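Local coordinates for phenyl-3-pyruvate decarboxylase (Azospirillum brasilense, PDB 2NXW), which decarboxylates indole-3-pyruvate to indole-3-acetaldehyde in auxin biosynthesis, using thiamine diphosphate and a metal ion as cofactors, at residues K316-F321 and V325-H330. Sequence-based numbering, arbitrary orientation.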
# COMPACT_ATOMS: atom_id res chain seq x y z
N LYS A 316 -10.32 -27.18 12.12
CA LYS A 316 -10.14 -28.12 13.23
C LYS A 316 -8.75 -27.97 13.84
O LYS A 316 -8.26 -28.88 14.51
CB LYS A 316 -10.33 -29.55 12.73
CG LYS A 316 -11.69 -29.81 12.08
CD LYS A 316 -12.82 -29.59 13.06
N THR A 317 -8.12 -26.83 13.61
CA THR A 317 -6.79 -26.57 14.13
C THR A 317 -6.79 -25.60 15.31
O THR A 317 -7.58 -24.65 15.34
CB THR A 317 -5.88 -25.99 13.01
OG1 THR A 317 -5.70 -26.97 11.99
CG2 THR A 317 -4.51 -25.59 13.58
N ILE A 318 -5.93 -25.86 16.28
CA ILE A 318 -5.76 -25.00 17.44
C ILE A 318 -4.36 -24.45 17.25
O ILE A 318 -3.38 -25.18 17.39
CB ILE A 318 -5.82 -25.80 18.75
CG1 ILE A 318 -7.18 -26.50 18.86
CG2 ILE A 318 -5.59 -24.87 19.93
CD1 ILE A 318 -7.28 -27.48 20.00
N HIS A 319 -4.27 -23.16 16.93
CA HIS A 319 -2.98 -22.53 16.67
C HIS A 319 -2.55 -21.59 17.80
O HIS A 319 -3.10 -20.50 17.96
CB HIS A 319 -3.10 -21.77 15.34
CG HIS A 319 -1.83 -21.11 14.88
ND1 HIS A 319 -0.58 -21.67 15.04
CD2 HIS A 319 -1.64 -19.96 14.18
CE1 HIS A 319 0.32 -20.90 14.46
NE2 HIS A 319 -0.30 -19.86 13.93
N ALA A 320 -1.58 -22.04 18.59
CA ALA A 320 -1.05 -21.23 19.69
C ALA A 320 0.26 -20.66 19.18
O ALA A 320 1.21 -21.41 18.94
CB ALA A 320 -0.83 -22.10 20.93
N PHE A 321 0.32 -19.34 19.02
CA PHE A 321 1.51 -18.70 18.46
C PHE A 321 1.43 -17.19 18.65
O PHE A 321 0.34 -16.63 18.72
CB PHE A 321 1.53 -19.02 16.96
CG PHE A 321 2.76 -18.55 16.24
CD1 PHE A 321 3.99 -19.16 16.47
CD2 PHE A 321 2.67 -17.54 15.30
CE1 PHE A 321 5.12 -18.76 15.75
CE2 PHE A 321 3.79 -17.13 14.57
CZ PHE A 321 5.02 -17.75 14.80
N VAL A 325 -4.07 -17.53 20.75
CA VAL A 325 -4.51 -18.88 20.45
C VAL A 325 -5.77 -18.80 19.61
O VAL A 325 -6.75 -18.18 20.02
CB VAL A 325 -4.81 -19.69 21.73
CG1 VAL A 325 -5.24 -21.10 21.36
CG2 VAL A 325 -3.58 -19.74 22.64
N THR A 326 -5.73 -19.42 18.44
CA THR A 326 -6.87 -19.42 17.53
C THR A 326 -7.46 -20.81 17.36
O THR A 326 -6.74 -21.78 17.13
CB THR A 326 -6.45 -18.90 16.13
OG1 THR A 326 -5.99 -17.55 16.25
CG2 THR A 326 -7.63 -18.94 15.16
N LEU A 327 -8.79 -20.89 17.48
CA LEU A 327 -9.53 -22.14 17.31
C LEU A 327 -11.04 -21.88 17.27
O LEU A 327 -11.50 -20.82 17.66
CB LEU A 327 -9.22 -23.13 18.45
CG LEU A 327 -9.22 -22.71 19.92
CD1 LEU A 327 -9.93 -21.39 20.15
CD2 LEU A 327 -9.86 -23.84 20.73
N GLY A 328 -11.79 -22.87 16.78
CA GLY A 328 -13.24 -22.75 16.71
C GLY A 328 -13.78 -21.44 16.17
O GLY A 328 -14.82 -20.95 16.62
N TYR A 329 -13.07 -20.86 15.20
CA TYR A 329 -13.48 -19.60 14.57
C TYR A 329 -13.38 -18.36 15.46
O TYR A 329 -14.16 -17.41 15.30
CB TYR A 329 -14.91 -19.72 14.03
N HIS A 330 -12.44 -18.37 16.41
CA HIS A 330 -12.24 -17.23 17.29
C HIS A 330 -10.80 -17.22 17.80
O HIS A 330 -10.13 -18.25 17.83
CB HIS A 330 -13.20 -17.33 18.48
CG HIS A 330 -13.18 -16.13 19.39
ND1 HIS A 330 -13.71 -16.16 20.66
CD2 HIS A 330 -12.71 -14.87 19.20
CE1 HIS A 330 -13.57 -14.97 21.22
NE2 HIS A 330 -12.97 -14.17 20.35
O HOH W 1 -10.46 -25.22 15.38
O HOH W 2 -3.21 -17.82 17.02
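Strands 317-321 and 324-327 form an antiparallel beta hairpin; the N-to-C directions of 317-321 and 325-327 differ by 170°, with His319 and Thr326 as the hydrogen-bonded pair. His319 N donates to Thr326 O at 2.8 Å, nearly straight and in the carbonyl plane; Thr326 N returns a bond to His319 O at 2.9 Å, approaching 33° off the His319 carbonyl plane. A water gives a hydrogen to His319 O and bonds Thr326 OG1, itself hydrogen-bonded to Thr331 OG1. Where the pairing ends, a second water bridges Thr317 O and Gly328 N. The other edge of strand 317-321 bonds to parallel strand 292-296, so the hairpin joins the parallel part of the central domain's mixed sheet to strand 330-333, which follows 324-327 through the type I' turn Leu327-His330. On the face with Ala320, Val325 divides its branches: CG1, anti to the backbone N (chi1 -179°), lies alongside Ile318 CG2 at 4.0 Å, while CG2 meets Ala320 CB, also at 4.0 Å. Ile318 extends this apolar row through CG1, 4.0 Å from Leu327 CB. Replacing Val325 by alanine takes away both methyls and would probably leave a gap beside Ile318 and Ala320, where helices 205-221 and 337-346 pack.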